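Local coordinates for lipoprotein, putative (Bacillus anthracis, PDB 4O4A) that is of unknown function but is probably a lipoprotein, perhaps lipid-binding, from a family not yet characterised, at residues Thr30-Pro35 and Val83-Tyr88; Glu39-Val44 and Gln146-Glu151; Tyr46-Ala51 and Glu163-Lys168; Glu52-Glu57 and Thr73-Met78. All blocks are in the same frame, centred on the assembly; numbering follows the deposited sequence.

Interaction 1: residues Thr30-Pro35 and Val83-Tyr88; sequences TIYLIP and VNDLYY
Thr-30, Tyr-32 and Ile-34 pair with Leu-86 and Tyr-88 through a parallel ladder of backbone hydrogen bonds, the two strand axes running 14° apart at 4.8 Å. Four bonds build it: Leu-86 N to Thr-30 O, Tyr-32 N to Leu-86 O (2.9 Å), Tyr-88 N to Tyr-32 O, and Ile-34 N to Tyr-88 O (2.8 Å). Strands 30-35 and 86-90 are thereby neighbours inside a mixed sheet, with strand 60-64 on the other edge of 30-35.

Apolar packing differs by face. On one face the rings of Tyr-32 and Tyr-87 lie side by side, their planes 12° from parallel but so far slid that centroids are 5.3 Å apart and overlap is slight. On the other face Ile-31 CG2 meets Tyr-88 CD1 at 3.8 Å, and Leu-33 CD2 reaches Tyr-88 CB.

Polar side-chain contacts gather at the Asp-85 end. Its OD1 is hydrogen-bonded to Thr-28 OG1 and takes a weaker bond from Thr-30 N. A water gives a hydrogen to Asp-85 OD2 (2.6 Å) and bonds Tyr-32 OH (2.5 Å). Because chi1 of Asp-85 is -58°, CG sits beside its own backbone N, with OD1 turned to Thr-30 N and OD2 to the water beside Tyr-32 OH.

Backbone bonding thus sets the register, while the Asp-85 carboxylate supplies acceptors where the ladder begins and links, through water, to the phenol of a buried tyrosine.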
# COMPACT_ATOMS: atom_id res chain seq x y z
N THR B 30 -23.83 -31.25 -3.93
CA THR B 30 -22.40 -31.15 -3.66
C THR B 30 -22.13 -30.71 -2.22
O THR B 30 -22.80 -29.83 -1.69
CB THR B 30 -21.71 -30.18 -4.62
OG1 THR B 30 -21.94 -30.62 -5.95
CG2 THR B 30 -20.20 -30.14 -4.35
N ILE B 31 -21.13 -31.34 -1.61
CA ILE B 31 -20.70 -31.04 -0.27
C ILE B 31 -19.31 -30.45 -0.38
O ILE B 31 -18.44 -31.05 -1.01
CB ILE B 31 -20.61 -32.31 0.59
CG1 ILE B 31 -22.00 -32.81 0.92
CG2 ILE B 31 -19.86 -32.03 1.88
CD1 ILE B 31 -22.02 -34.12 1.68
N TYR B 32 -19.11 -29.28 0.22
CA TYR B 32 -17.81 -28.63 0.18
C TYR B 32 -17.20 -28.70 1.56
O TYR B 32 -17.81 -28.27 2.53
CB TYR B 32 -17.95 -27.18 -0.25
CG TYR B 32 -18.46 -27.01 -1.65
CD1 TYR B 32 -17.59 -26.96 -2.73
CD2 TYR B 32 -19.83 -26.92 -1.91
CE1 TYR B 32 -18.07 -26.80 -4.02
CE2 TYR B 32 -20.32 -26.77 -3.20
CZ TYR B 32 -19.44 -26.71 -4.25
OH TYR B 32 -19.92 -26.56 -5.52
N LEU B 33 -15.99 -29.24 1.65
CA LEU B 33 -15.27 -29.33 2.91
C LEU B 33 -14.12 -28.34 2.89
O LEU B 33 -13.20 -28.46 2.09
CB LEU B 33 -14.73 -30.73 3.10
CG LEU B 33 -15.79 -31.82 3.00
CD1 LEU B 33 -15.17 -33.19 3.21
CD2 LEU B 33 -16.90 -31.60 4.01
N ILE B 34 -14.20 -27.34 3.76
CA ILE B 34 -13.19 -26.32 3.85
C ILE B 34 -12.36 -26.49 5.13
O ILE B 34 -12.90 -26.71 6.21
CB ILE B 34 -13.82 -24.90 3.92
CG1 ILE B 34 -14.60 -24.54 2.66
CG2 ILE B 34 -12.74 -23.85 4.10
CD1 ILE B 34 -15.97 -25.14 2.56
N PRO B 35 -11.03 -26.37 5.03
CA PRO B 35 -10.26 -26.41 6.26
C PRO B 35 -10.72 -25.28 7.19
O PRO B 35 -10.83 -24.14 6.75
CB PRO B 35 -8.83 -26.19 5.78
CG PRO B 35 -8.82 -26.79 4.42
CD PRO B 35 -10.17 -26.45 3.84
N VAL B 83 -30.01 -25.77 -6.55
CA VAL B 83 -28.90 -25.75 -5.60
C VAL B 83 -29.30 -26.25 -4.23
O VAL B 83 -30.17 -25.67 -3.57
CB VAL B 83 -28.31 -24.34 -5.44
CG1 VAL B 83 -27.19 -24.34 -4.40
CG2 VAL B 83 -27.79 -23.83 -6.78
N ASN B 84 -28.68 -27.34 -3.81
CA ASN B 84 -28.93 -27.88 -2.47
C ASN B 84 -27.59 -28.27 -1.85
O ASN B 84 -27.51 -29.21 -1.09
CB ASN B 84 -29.84 -29.10 -2.54
CG ASN B 84 -29.17 -30.26 -3.22
OD1 ASN B 84 -28.31 -30.05 -4.08
ND2 ASN B 84 -29.54 -31.48 -2.85
N ASP B 85 -26.56 -27.48 -2.11
CA ASP B 85 -25.23 -27.79 -1.61
C ASP B 85 -25.10 -27.57 -0.11
O ASP B 85 -25.83 -26.78 0.47
CB ASP B 85 -24.19 -26.92 -2.33
CG ASP B 85 -24.21 -27.10 -3.84
OD1 ASP B 85 -24.56 -28.21 -4.34
OD2 ASP B 85 -23.85 -26.12 -4.54
N LEU B 86 -24.18 -28.30 0.52
CA LEU B 86 -23.89 -28.18 1.94
C LEU B 86 -22.43 -27.79 2.11
O LEU B 86 -21.57 -28.20 1.33
CB LEU B 86 -24.17 -29.49 2.65
CG LEU B 86 -25.63 -29.96 2.60
CD1 LEU B 86 -25.77 -31.35 3.19
CD2 LEU B 86 -26.54 -28.97 3.32
N TYR B 87 -22.15 -26.98 3.12
CA TYR B 87 -20.80 -26.50 3.36
C TYR B 87 -20.37 -26.82 4.79
O TYR B 87 -21.16 -26.72 5.73
CB TYR B 87 -20.72 -25.00 3.10
CG TYR B 87 -21.31 -24.58 1.76
CD1 TYR B 87 -20.53 -24.49 0.62
CD2 TYR B 87 -22.65 -24.24 1.65
CE1 TYR B 87 -21.06 -24.11 -0.61
CE2 TYR B 87 -23.19 -23.85 0.44
CZ TYR B 87 -22.39 -23.78 -0.69
OH TYR B 87 -22.93 -23.41 -1.92
N TYR B 88 -19.13 -27.25 4.95
CA TYR B 88 -18.62 -27.55 6.26
C TYR B 88 -17.18 -27.15 6.36
O TYR B 88 -16.48 -27.06 5.35
CB TYR B 88 -18.63 -29.05 6.50
CG TYR B 88 -19.97 -29.73 6.41
CD1 TYR B 88 -20.44 -30.20 5.21
CD2 TYR B 88 -20.72 -29.99 7.54
CE1 TYR B 88 -21.63 -30.87 5.14
CE2 TYR B 88 -21.91 -30.67 7.47
CZ TYR B 88 -22.36 -31.10 6.27
OH TYR B 88 -23.56 -31.76 6.21
O HOH W 1 -22.19 -27.26 -6.26

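Interaction 2: residues Glu39-Val44 and Gln146-Glu151; sequences EGDLIV and QEHPAE
Chi1 of -59° sets the carboxylate of Asp-41 beside its own backbone N, on the side of strand 40-45 that faces Ala-150, and chi1 of -167° puts the His-148 ring anti to its backbone N, where it folds back over the start of helix 149-166. The two groups meet obliquely: Asp-41 OD1 lies near the imidazole plane, at its edge, 3.3 Å from His-148 CE1.

His-148 is the N-cap of the helix. Its ND1 accepts from Ala-150 N at 3.2 Å, with an angle of 165° at the hydrogen, and the donor is close to the ring plane. ND1 therefore probably carries no proton.

Around this, Ala-150 CB packs 3.9 Å from Asp-41 CG, and Asp-41 OD2 comes within 3.7 Å of Pro-149 CB. Farther along the strand Ile-43 CD1 lies 4.0 Å from Ala-150 O, and Ile-43 also packs on Met-154 and Leu-157 of the same helix. No hydrogen bond spans the two segments, which meet by van der Waals approach.

The charge of Asp-41 is met from outside them, by a salt bridge from OD2 to Arg-140 NH1. A carboxylate near the helix's positive end and paired with arginine would be expected to stay ionised.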
# COMPACT_ATOMS: atom_id res chain seq x y z
N GLU B 39 -9.66 -18.92 5.12
CA GLU B 39 -10.55 -17.82 4.86
C GLU B 39 -10.14 -17.25 3.54
O GLU B 39 -8.95 -17.09 3.27
CB GLU B 39 -10.47 -16.77 5.98
CG GLU B 39 -11.56 -15.70 5.92
CD GLU B 39 -11.63 -14.85 7.20
OE1 GLU B 39 -10.64 -14.82 7.96
OE2 GLU B 39 -12.70 -14.23 7.44
N GLY B 40 -11.11 -16.97 2.68
CA GLY B 40 -10.80 -16.36 1.41
C GLY B 40 -11.35 -17.05 0.20
O GLY B 40 -12.36 -17.73 0.26
N ASP B 41 -10.66 -16.86 -0.91
CA ASP B 41 -11.06 -17.38 -2.19
C ASP B 41 -10.90 -18.87 -2.29
O ASP B 41 -9.96 -19.43 -1.76
CB ASP B 41 -10.22 -16.73 -3.27
CG ASP B 41 -10.37 -15.23 -3.27
OD1 ASP B 41 -11.52 -14.75 -3.35
OD2 ASP B 41 -9.34 -14.53 -3.21
N LEU B 42 -11.85 -19.52 -2.98
CA LEU B 42 -11.84 -20.95 -3.18
C LEU B 42 -11.98 -21.25 -4.66
O LEU B 42 -12.74 -20.60 -5.39
CB LEU B 42 -13.00 -21.61 -2.44
CG LEU B 42 -12.97 -21.51 -0.93
CD1 LEU B 42 -14.28 -21.98 -0.35
CD2 LEU B 42 -11.82 -22.30 -0.36
N ILE B 43 -11.24 -22.25 -5.12
CA ILE B 43 -11.29 -22.63 -6.50
C ILE B 43 -11.38 -24.14 -6.64
O ILE B 43 -10.65 -24.89 -5.99
CB ILE B 43 -10.07 -22.13 -7.27
CG1 ILE B 43 -9.95 -20.61 -7.15
CG2 ILE B 43 -10.17 -22.54 -8.72
CD1 ILE B 43 -8.76 -19.99 -7.87
N VAL B 44 -12.29 -24.57 -7.51
CA VAL B 44 -12.45 -25.98 -7.83
C VAL B 44 -12.22 -26.09 -9.31
O VAL B 44 -12.82 -25.33 -10.08
CB VAL B 44 -13.86 -26.48 -7.53
CG1 VAL B 44 -13.95 -27.97 -7.84
CG2 VAL B 44 -14.22 -26.24 -6.08
N GLN B 146 -7.31 -2.61 -8.70
CA GLN B 146 -6.61 -3.87 -8.62
C GLN B 146 -7.45 -5.05 -9.11
O GLN B 146 -8.65 -5.07 -8.95
CB GLN B 146 -6.24 -4.10 -7.16
CG GLN B 146 -5.77 -5.50 -6.84
CD GLN B 146 -5.61 -5.75 -5.35
OE1 GLN B 146 -5.93 -6.84 -4.88
NE2 GLN B 146 -5.13 -4.76 -4.61
N GLU B 147 -6.79 -6.03 -9.69
CA GLU B 147 -7.45 -7.24 -10.15
C GLU B 147 -7.90 -7.95 -8.86
O GLU B 147 -7.33 -7.75 -7.78
CB GLU B 147 -6.50 -8.12 -10.96
CG GLU B 147 -5.43 -8.80 -10.12
CD GLU B 147 -4.47 -9.64 -10.94
OE1 GLU B 147 -4.68 -9.82 -12.17
OE2 GLU B 147 -3.51 -10.14 -10.32
N HIS B 148 -8.90 -8.79 -8.98
CA HIS B 148 -9.38 -9.51 -7.82
C HIS B 148 -8.33 -10.58 -7.47
O HIS B 148 -7.82 -11.26 -8.37
CB HIS B 148 -10.73 -10.14 -8.10
CG HIS B 148 -11.42 -10.65 -6.88
ND1 HIS B 148 -11.10 -11.84 -6.28
CD2 HIS B 148 -12.43 -10.12 -6.16
CE1 HIS B 148 -11.88 -12.03 -5.23
NE2 HIS B 148 -12.70 -11.00 -5.14
N PRO B 149 -8.02 -10.75 -6.17
CA PRO B 149 -7.02 -11.73 -5.71
C PRO B 149 -7.20 -13.15 -6.25
O PRO B 149 -6.23 -13.90 -6.35
CB PRO B 149 -7.20 -11.72 -4.21
CG PRO B 149 -7.64 -10.34 -3.91
CD PRO B 149 -8.54 -9.96 -5.04
N ALA B 150 -8.42 -13.50 -6.61
CA ALA B 150 -8.74 -14.82 -7.16
C ALA B 150 -8.14 -15.03 -8.54
O ALA B 150 -7.93 -16.18 -8.96
CB ALA B 150 -10.24 -15.02 -7.21
N GLU B 151 -7.91 -13.93 -9.26
CA GLU B 151 -7.30 -14.00 -10.58
C GLU B 151 -5.91 -14.55 -10.47
O GLU B 151 -5.52 -15.41 -11.26
CB GLU B 151 -7.24 -12.62 -11.26
CG GLU B 151 -8.59 -12.07 -11.66
CD GLU B 151 -9.28 -12.89 -12.74
OE1 GLU B 151 -8.60 -13.67 -13.46
OE2 GLU B 151 -10.51 -12.74 -12.90

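Interaction 3: residues Tyr46-Ala51 and Glu163-Lys168; sequences YNVPGA and ERYMNK
Ala-51 N donates to Val-48 O at 3.2 Å and closes a type II beta turn, Val-48 to Ala-51, whose flank receives the ring of Tyr-165 near the C-terminal end of helix 149-166. Gly-50 holds the third place of the turn with a positive phi of 95°, as the type requires, and its CA lies 6.3 Å from Tyr-165 CA, the closest pair of CA atoms between the segments. No hydrogen bond crosses between them; the contact is packing.

Tyr-165 does most of it. Chi1 of -65° sends the ring beside its backbone N, toward the turn. Over one face stands Val-48 CG1, 4.3 Å from the ring centroid and 26° off the normal, a CH-pi contact; the two side chains cross at about a right angle. Over the opposite face lies Arg-164 CD, 3.7 Å above the plane, so the phenol is flanked by aliphatic carbon on both sides. The turn backbone comes in obliquely: Pro-49 O is 3.8 Å from Tyr-165 CB, and Ala-51 N is 4.0 Å from Tyr-165 CE2.

Val-72 of strand 70-72 also touches Tyr-165, which ties the helix end to the edge strand of the four-stranded sheet as well as to the loop after strand 40-45. Alongside, the bent chain of Met-166, a selenomethionine, turns its SE toward Pro-49 CG, 4.0 Å away.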
# COMPACT_ATOMS: atom_id res chain seq x y z
N TYR B 46 -12.25 -28.75 -12.54
CA TYR B 46 -12.70 -30.06 -12.97
C TYR B 46 -11.99 -30.54 -14.23
O TYR B 46 -11.23 -29.81 -14.88
CB TYR B 46 -14.20 -30.01 -13.25
CG TYR B 46 -15.06 -29.75 -12.02
CD1 TYR B 46 -15.24 -28.47 -11.53
CD2 TYR B 46 -15.71 -30.80 -11.38
CE1 TYR B 46 -16.02 -28.24 -10.42
CE2 TYR B 46 -16.49 -30.58 -10.27
CZ TYR B 46 -16.64 -29.30 -9.79
OH TYR B 46 -17.44 -29.07 -8.69
N ASN B 47 -12.25 -31.80 -14.55
CA ASN B 47 -11.73 -32.44 -15.74
C ASN B 47 -10.21 -32.41 -15.81
O ASN B 47 -9.63 -32.29 -16.88
CB ASN B 47 -12.33 -31.78 -16.97
CG ASN B 47 -12.15 -32.62 -18.21
OD1 ASN B 47 -12.21 -33.85 -18.16
ND2 ASN B 47 -11.94 -31.96 -19.33
N VAL B 48 -9.56 -32.53 -14.66
CA VAL B 48 -8.10 -32.56 -14.60
C VAL B 48 -7.68 -34.03 -14.59
O VAL B 48 -7.89 -34.73 -13.60
CB VAL B 48 -7.59 -31.88 -13.33
CG1 VAL B 48 -6.07 -31.94 -13.26
CG2 VAL B 48 -8.07 -30.44 -13.29
N PRO B 49 -7.07 -34.49 -15.67
CA PRO B 49 -6.68 -35.90 -15.73
C PRO B 49 -5.58 -36.24 -14.74
O PRO B 49 -4.66 -35.45 -14.55
CB PRO B 49 -6.19 -36.08 -17.17
CG PRO B 49 -5.71 -34.72 -17.57
CD PRO B 49 -6.57 -33.73 -16.83
N GLY B 50 -5.68 -37.40 -14.12
CA GLY B 50 -4.70 -37.84 -13.13
C GLY B 50 -5.16 -37.48 -11.73
O GLY B 50 -4.76 -38.12 -10.76
N ALA B 51 -6.02 -36.47 -11.63
CA ALA B 51 -6.55 -36.06 -10.34
C ALA B 51 -7.58 -37.07 -9.85
O ALA B 51 -8.10 -37.87 -10.62
CB ALA B 51 -7.19 -34.69 -10.44
N GLU B 163 1.94 -28.09 -14.77
CA GLU B 163 3.24 -28.60 -14.37
C GLU B 163 3.16 -29.99 -13.70
O GLU B 163 3.77 -30.93 -14.18
CB GLU B 163 3.88 -27.47 -13.53
CG GLU B 163 5.24 -27.64 -12.84
CD GLU B 163 5.76 -26.31 -12.26
OE1 GLU B 163 5.09 -25.26 -12.43
OE2 GLU B 163 6.84 -26.30 -11.64
N ARG B 164 2.35 -30.14 -12.66
CA ARG B 164 2.23 -31.42 -11.95
C ARG B 164 1.48 -32.50 -12.72
O ARG B 164 1.95 -33.64 -12.82
CB ARG B 164 1.53 -31.21 -10.59
CG ARG B 164 1.65 -32.39 -9.62
CD ARG B 164 0.83 -33.62 -9.98
NE ARG B 164 1.08 -34.73 -9.07
CZ ARG B 164 0.53 -34.90 -7.87
NH1 ARG B 164 -0.30 -33.99 -7.36
NH2 ARG B 164 0.83 -35.97 -7.15
N TYR B 165 0.34 -32.17 -13.30
CA TYR B 165 -0.48 -33.20 -13.94
C TYR B 165 -0.18 -33.41 -15.41
O TYR B 165 -0.63 -34.41 -15.97
CB TYR B 165 -1.99 -32.94 -13.67
CG TYR B 165 -2.37 -33.07 -12.21
CD1 TYR B 165 -2.55 -31.93 -11.41
CD2 TYR B 165 -2.55 -34.31 -11.62
CE1 TYR B 165 -2.91 -32.04 -10.07
CE2 TYR B 165 -2.91 -34.43 -10.29
CZ TYR B 165 -3.09 -33.30 -9.52
OH TYR B 165 -3.43 -33.44 -8.20
N MSE B 166 0.63 -32.56 -16.04
CA MSE B 166 0.89 -32.81 -17.47
C MSE B 166 2.07 -32.24 -18.21
O MSE B 166 2.06 -32.32 -19.42
CB MSE B 166 -0.43 -32.48 -18.24
CG MSE B 166 -1.26 -31.21 -17.88
SE MSE B 166 -3.17 -31.69 -17.77
CE MSE B 166 -3.43 -32.05 -19.69
N ASN B 167 3.15 -31.82 -17.53
CA ASN B 167 4.30 -31.18 -18.22
C ASN B 167 4.71 -32.04 -19.44
O ASN B 167 4.77 -31.55 -20.58
CB ASN B 167 5.47 -30.93 -17.22
CG ASN B 167 6.44 -29.80 -17.65
OD1 ASN B 167 6.88 -28.97 -16.83
ND2 ASN B 167 6.77 -29.78 -18.93
N LYS B 168 4.97 -33.32 -19.20
CA LYS B 168 5.37 -34.29 -20.25
C LYS B 168 4.54 -35.54 -20.02
O LYS B 168 5.03 -36.57 -19.60
CB LYS B 168 6.87 -34.60 -20.19
CG LYS B 168 7.79 -33.44 -20.59
CD LYS B 168 7.55 -32.97 -22.03
CE LYS B 168 7.73 -34.10 -23.05
NZ LYS B 168 7.59 -33.66 -24.47

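Interaction 4: residues Glu52-Glu57 and Thr73-Met78; sequences ELLPKE and TSTKNM
Glu-52 O accepts twice from consecutive residues, from the hydroxyl of Thr-73 and the backbone N of Ser-74, and the two donors come from different directions. Thr-73 OG1, at 2.6 Å from Glu-52 O, lies in the carbonyl plane on a lone pair. Ser-74 N, at 3.0 Å from the same oxygen, sits 48° above that plane.

Set anti to its backbone N by a chi1 of -178°, Thr-73 OG1 gives its proton to Glu-52 O and accepts from Thr-75 N at 3.0 Å, which forms an ST turn. The turn also brings the Thr-75 hydroxyl to Leu-54: Leu-54 N donates to Thr-75 OG1 at 2.9 Å, nearly straight at 169°. Three hydrogen bonds thus cross between two irregular backbones, with the ST turn positioning both threonine hydroxyls.

Leu-54 lies across both threonines, its CG 3.4 Å from Thr-75 OG1 and its CD2 3.8 Å from Thr-73 CB. Ser-74 OG bonds Ala-51 O, so the same loop is held one residue earlier too.

Leu-54 packs on Ser-61 and Val-63 of strand 60-64 and on Tyr-46, and Thr-73, just past strand 70-72, bonds by its backbone to Val-45 and Val-48; the pair therefore spans the two sheets near the surface.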
# COMPACT_ATOMS: atom_id res chain seq x y z
N GLU B 52 -7.86 -37.02 -8.57
CA GLU B 52 -8.83 -37.92 -7.99
C GLU B 52 -10.22 -37.50 -8.39
O GLU B 52 -10.48 -36.34 -8.67
CB GLU B 52 -8.66 -37.98 -6.47
CG GLU B 52 -7.29 -38.49 -6.03
CD GLU B 52 -6.96 -39.90 -6.54
OE1 GLU B 52 -7.84 -40.80 -6.44
OE2 GLU B 52 -5.81 -40.12 -7.01
N LEU B 53 -11.12 -38.47 -8.43
CA LEU B 53 -12.50 -38.24 -8.79
C LEU B 53 -13.17 -37.80 -7.50
O LEU B 53 -12.68 -38.09 -6.41
CB LEU B 53 -13.10 -39.56 -9.28
CG LEU B 53 -14.08 -39.59 -10.44
CD1 LEU B 53 -13.55 -38.72 -11.56
CD2 LEU B 53 -14.31 -41.02 -10.94
N LEU B 54 -14.28 -37.08 -7.59
CA LEU B 54 -14.96 -36.65 -6.37
C LEU B 54 -15.60 -37.84 -5.70
O LEU B 54 -16.39 -38.57 -6.32
CB LEU B 54 -16.00 -35.57 -6.66
CG LEU B 54 -15.45 -34.24 -7.19
CD1 LEU B 54 -16.59 -33.25 -7.41
CD2 LEU B 54 -14.42 -33.63 -6.25
N PRO B 55 -15.25 -38.08 -4.42
CA PRO B 55 -15.88 -39.18 -3.69
C PRO B 55 -17.37 -38.91 -3.56
O PRO B 55 -17.81 -37.77 -3.71
CB PRO B 55 -15.24 -39.11 -2.31
CG PRO B 55 -14.02 -38.28 -2.46
CD PRO B 55 -14.28 -37.35 -3.59
N LYS B 56 -18.14 -39.96 -3.32
CA LYS B 56 -19.58 -39.81 -3.14
C LYS B 56 -20.05 -40.27 -1.80
O LYS B 56 -19.66 -41.33 -1.34
CB LYS B 56 -20.37 -40.53 -4.22
CG LYS B 56 -20.38 -39.73 -5.49
CD LYS B 56 -21.33 -40.27 -6.52
CE LYS B 56 -21.39 -39.34 -7.73
NZ LYS B 56 -22.42 -39.72 -8.72
N GLU B 57 -20.89 -39.47 -1.18
CA GLU B 57 -21.50 -39.80 0.10
C GLU B 57 -22.97 -39.69 -0.10
O GLU B 57 -23.50 -38.59 -0.25
CB GLU B 57 -21.07 -38.86 1.19
CG GLU B 57 -19.61 -38.97 1.54
CD GLU B 57 -19.25 -38.04 2.68
OE1 GLU B 57 -20.17 -37.40 3.25
OE2 GLU B 57 -18.04 -37.95 2.99
N THR B 73 -9.90 -31.93 -9.46
CA THR B 73 -10.50 -33.25 -9.65
C THR B 73 -10.61 -33.65 -11.09
O THR B 73 -10.66 -32.80 -11.99
CB THR B 73 -11.93 -33.34 -9.05
OG1 THR B 73 -12.45 -34.67 -9.22
CG2 THR B 73 -12.86 -32.34 -9.72
N SER B 74 -10.67 -34.96 -11.30
CA SER B 74 -10.82 -35.55 -12.62
C SER B 74 -12.30 -35.72 -12.97
O SER B 74 -12.62 -36.17 -14.05
CB SER B 74 -10.09 -36.88 -12.70
OG SER B 74 -10.50 -37.75 -11.66
N THR B 75 -13.20 -35.39 -12.05
CA THR B 75 -14.62 -35.46 -12.34
C THR B 75 -14.86 -34.52 -13.51
O THR B 75 -14.42 -33.39 -13.48
CB THR B 75 -15.46 -35.06 -11.11
OG1 THR B 75 -15.25 -36.02 -10.06
CG2 THR B 75 -16.94 -35.01 -11.46
N LYS B 76 -15.55 -35.00 -14.55
CA LYS B 76 -15.75 -34.20 -15.77
C LYS B 76 -16.26 -32.79 -15.56
O LYS B 76 -15.70 -31.85 -16.10
CB LYS B 76 -16.55 -34.95 -16.87
CG LYS B 76 -15.67 -35.96 -17.61
CD LYS B 76 -16.20 -36.50 -18.94
CE LYS B 76 -17.55 -37.23 -18.83
NZ LYS B 76 -18.03 -37.72 -20.15
N ASN B 77 -17.30 -32.61 -14.78
CA ASN B 77 -17.81 -31.27 -14.58
C ASN B 77 -18.58 -31.16 -13.28
O ASN B 77 -18.83 -32.18 -12.61
CB ASN B 77 -18.69 -30.86 -15.77
CG ASN B 77 -18.86 -29.36 -15.91
OD1 ASN B 77 -18.59 -28.59 -14.98
ND2 ASN B 77 -19.26 -28.93 -17.09
N MSE B 78 -18.94 -29.94 -12.93
CA MSE B 78 -19.74 -29.69 -11.77
C MSE B 78 -21.16 -30.09 -12.08
O MSE B 78 -21.56 -30.24 -13.24
CB MSE B 78 -19.64 -28.23 -11.34
CG MSE B 78 -20.42 -27.30 -12.27
SE MSE B 78 -19.52 -25.56 -12.40
CE MSE B 78 -19.01 -25.52 -14.29

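Interaction 1 is the buried one, a regular parallel pairing inside the five-stranded sheet; interaction 2 is partly buried, and interactions 3 and 4 lie at the surface. Interactions 2 and 3 use opposite ends of helix 149-166: its capped start lies against a carboxylate of strand 40-45 that is paired with an arginine outside, while its end meets a loop by van der Waals and CH-pi packing, with no hydrogen bond across. Interaction 4 relies on hydroxyl and backbone bonds between irregular segments, and is joined to interaction 3 by a probable backbone bond from Asn-47 N to Thr-75 O. Interactions 1 and 2 touch through Ile-34 and Leu-42, where the two sheets face each other.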